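Long-range contact in ABC transporter (Caldanaerobius, PDB 4G68), which probably serves as the extracellular solute-binding component of an ABC transporter that takes up xylan-derived sugars in a thermophilic bacterium: residues C[298-303]-C[378-383]. Residues are numbered along the deposited sequence; the frame is centred on the assembly and turned at random.
Sequences EAVRFP and MNNIVA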
ATOM      1  N   GLU C 298       6.087 -12.662  11.985  1.00 25.76           N
ATOM      2  CA  GLU C 298       4.831 -12.326  12.658  1.00 28.10           C
ATOM      3  C   GLU C 298       4.417 -10.905  12.244  1.00 27.90           C
ATOM      4  O   GLU C 298       5.269  -9.983  12.206  1.00 23.44           O
ATOM      5  CB  GLU C 298       5.032 -12.333  14.167  1.00 27.41           C
ATOM      6  CG  GLU C 298       3.748 -12.340  14.951  1.00 33.90           C
ATOM      7  CD  GLU C 298       3.949 -12.016  16.427  1.00 32.86           C
ATOM      8  OE1 GLU C 298       5.116 -11.839  16.854  1.00 36.31           O
ATOM      9  OE2 GLU C 298       2.929 -11.915  17.138  1.00 31.36           O
ATOM     10  N   ALA C 299       3.130 -10.748  11.918  1.00 24.61           N
ATOM     11  CA  ALA C 299       2.504  -9.468  11.642  1.00 21.22           C
ATOM     12  C   ALA C 299       1.750  -8.951  12.891  1.00 23.78           C
ATOM     13  O   ALA C 299       0.883  -9.638  13.459  1.00 25.56           O
ATOM     14  CB  ALA C 299       1.511  -9.600  10.465  1.00 26.00           C
ATOM     15  N   VAL C 300       2.076  -7.722  13.282  1.00 21.91           N
ATOM     16  CA  VAL C 300       1.407  -6.963  14.356  1.00 21.30           C
ATOM     17  C   VAL C 300       0.985  -5.521  13.930  1.00 22.25           C
ATOM     18  O   VAL C 300       1.484  -4.970  12.954  1.00 21.57           O
ATOM     19  CB  VAL C 300       2.251  -6.960  15.681  1.00 21.52           C
ATOM     20  CG1 VAL C 300       2.628  -8.389  16.107  1.00 19.57           C
ATOM     21  CG2 VAL C 300       3.504  -6.085  15.553  1.00 20.91           C
ATOM     22  N   ARG C 301       0.031  -4.958  14.651  1.00 23.70           N
ATOM     23  CA  ARG C 301      -0.326  -3.555  14.528  1.00 23.27           C
ATOM     24  C   ARG C 301       0.851  -2.681  14.831  1.00 22.53           C
ATOM     25  O   ARG C 301       1.772  -3.101  15.553  1.00 27.57           O
ATOM     26  CB  ARG C 301      -1.393  -3.207  15.550  1.00 26.26           C
ATOM     27  CG  ARG C 301      -2.752  -3.716  15.127  1.00 29.95           C
ATOM     28  CD  ARG C 301      -3.806  -3.254  16.098  1.00 30.30           C
ATOM     29  NE  ARG C 301      -5.004  -3.939  15.697  1.00 32.56           N
ATOM     30  CZ  ARG C 301      -5.566  -4.896  16.405  1.00 34.97           C
ATOM     31  NH1 ARG C 301      -5.028  -5.236  17.580  1.00 36.04           N
ATOM     32  NH2 ARG C 301      -6.664  -5.481  15.947  1.00 39.86           N
ATOM     33  N   PHE C 302       0.837  -1.463  14.317  1.00 21.23           N
ATOM     34  CA  PHE C 302       1.862  -0.491  14.770  1.00 23.13           C
ATOM     35  C   PHE C 302       1.558  -0.230  16.240  1.00 18.71           C
ATOM     36  O   PHE C 302       0.387  -0.328  16.639  1.00 21.20           O
ATOM     37  CB  PHE C 302       1.866   0.788  13.931  1.00 23.73           C
ATOM     38  CG  PHE C 302       3.116   1.619  14.119  1.00 22.81           C
ATOM     39  CD1 PHE C 302       4.311   1.349  13.386  1.00 23.01           C
ATOM     40  CD2 PHE C 302       3.135   2.626  15.105  1.00 24.40           C
ATOM     41  CE1 PHE C 302       5.456   2.107  13.585  1.00 19.32           C
ATOM     42  CE2 PHE C 302       4.283   3.375  15.315  1.00 20.94           C
ATOM     43  CZ  PHE C 302       5.426   3.134  14.555  1.00 23.83           C
ATOM     44  N   PRO C 303       2.609   0.017  17.057  1.00 24.13           N
ATOM     45  CA  PRO C 303       2.440   0.235  18.474  1.00 24.46           C
ATOM     46  C   PRO C 303       1.613   1.487  18.823  1.00 25.91           C
ATOM     47  O   PRO C 303       1.481   2.444  18.012  1.00 27.00           O
ATOM     48  CB  PRO C 303       3.882   0.442  18.971  1.00 25.90           C
ATOM     49  CG  PRO C 303       4.748  -0.337  18.063  1.00 26.32           C
ATOM     50  CD  PRO C 303       4.028  -0.331  16.740  1.00 22.25           C
ATOM     51  N   MET C 378      -4.990 -10.194   8.451  1.00 21.40           N
ATOM     52  CA  MET C 378      -6.430 -10.084   8.708  1.00 27.40           C
ATOM     53  C   MET C 378      -6.789  -9.981  10.212  1.00 30.35           C
ATOM     54  O   MET C 378      -7.448  -9.015  10.645  1.00 33.22           O
ATOM     55  CB  MET C 378      -7.157 -11.252   8.066  1.00 25.00           C
ATOM     56  CG  MET C 378      -7.470 -11.015   6.606  1.00 27.50           C
ATOM     57  SD  MET C 378      -8.481 -12.349   5.886  1.00 28.30           S
ATOM     58  CE  MET C 378      -9.977 -12.162   6.674  1.00 33.53           C
ATOM     59  N   ASN C 379      -6.310 -10.949  10.993  1.00 32.83           N
ATOM     60  CA  ASN C 379      -6.572 -11.059  12.448  1.00 31.80           C
ATOM     61  C   ASN C 379      -5.931 -10.032  13.404  1.00 28.46           C
ATOM     62  O   ASN C 379      -6.606  -9.460  14.269  1.00 28.60           O
ATOM     63  CB  ASN C 379      -6.149 -12.460  12.891  1.00 34.77           C
ATOM     64  CG  ASN C 379      -7.055 -13.522  12.333  1.00 33.36           C
ATOM     65  OD1 ASN C 379      -8.114 -13.214  11.746  1.00 33.61           O
ATOM     66  ND2 ASN C 379      -6.670 -14.771  12.522  1.00 34.15           N
ATOM     67  N   ASN C 380      -4.626  -9.868  13.305  1.00 26.47           N
ATOM     68  CA  ASN C 380      -3.923  -8.878  14.122  1.00 26.85           C
ATOM     69  C   ASN C 380      -4.108  -7.437  13.688  1.00 23.62           C
ATOM     70  O   ASN C 380      -3.917  -6.554  14.523  1.00 26.13           O
ATOM     71  CB  ASN C 380      -2.444  -9.188  14.207  1.00 24.34           C
ATOM     72  CG  ASN C 380      -2.168 -10.481  14.982  1.00 32.94           C
ATOM     73  OD1 ASN C 380      -3.108 -11.204  15.398  1.00 31.94           O
ATOM     74  ND2 ASN C 380      -0.871 -10.807  15.139  1.00 28.17           N
ATOM     75  N   ILE C 381      -4.462  -7.174  12.416  1.00 21.90           N
ATOM     76  CA  ILE C 381      -4.560  -5.782  11.948  1.00 21.28           C
ATOM     77  C   ILE C 381      -5.945  -5.360  11.477  1.00 22.40           C
ATOM     78  O   ILE C 381      -6.535  -4.360  11.981  1.00 23.73           O
ATOM     79  CB  ILE C 381      -3.511  -5.415  10.823  1.00 21.52           C
ATOM     80  CG1 ILE C 381      -2.082  -5.410  11.363  1.00 25.19           C
ATOM     81  CG2 ILE C 381      -3.767  -3.998  10.310  1.00 23.29           C
ATOM     82  CD1 ILE C 381      -1.359  -6.721  11.222  1.00 22.03           C
ATOM     83  N   VAL C 382      -6.462  -6.076  10.489  1.00 20.49           N
ATOM     84  CA  VAL C 382      -7.670  -5.578   9.890  1.00 24.96           C
ATOM     85  C   VAL C 382      -8.943  -5.787  10.765  1.00 27.23           C
ATOM     86  O   VAL C 382      -9.711  -4.855  10.959  1.00 26.68           O
ATOM     87  CB  VAL C 382      -7.835  -6.065   8.437  1.00 25.91           C
ATOM     88  CG1 VAL C 382      -9.046  -5.381   7.820  1.00 22.47           C
ATOM     89  CG2 VAL C 382      -6.601  -5.705   7.604  1.00 21.62           C
ATOM     90  N   ALA C 383      -9.116  -7.002  11.291  1.00 30.22           N
ATOM     91  CA  ALA C 383     -10.317  -7.381  12.086  1.00 32.78           C
ATOM     92  C   ALA C 383     -10.626  -6.420  13.254  1.00 34.89           C
ATOM     93  O   ALA C 383      -9.733  -6.048  14.015  1.00 33.99           O
ATOM     94  CB  ALA C 383     -10.157  -8.816  12.597  1.00 33.68           C
TER
HETATM   95  O   HOH W   1      -5.240  -2.171  13.499  1.00 23.65           O
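N380 meets A299 by a side-chain-to-backbone hydrogen bond: its ND2 donates to A299 O at 2.7 Å, with a C=O...N angle of 168° and A299 O 18° out of the amide plane. An asparagine suits this place because its short amide, with CG anti to the carbonyl carbon (chi1 -67°), can bind a strand carbonyl. The backbone O of N380 lies over the centre of the R301 guanidinium, 3.0 Å from CZ, where it would probably feel the positive charge although no hydrogen bond forms. Arginine fits because its chain, extended from CG to NE, carries a flat cation to the helix end. Next, the side chains of I381 and R301 run in opposite senses, CG1 4.2 Å from CG. The small A299 lets I381 approach the strand, CD1 to CB 4.1 Å. A water joins R301 NE (2.8 Å) to I381 O, while A383 O lies in the guanidinium plane, 3.7 Å from NH2. A leucine in place of R301 would probably leave this water without its NE partner and the last-turn carbonyls without a nearby positive charge. Within this solute-binding-protein fold, the end of helix 372-382 thus packs on strand 297-300, which pairs antiparallel with strand 144-160, while F302 packs on helix 201-215.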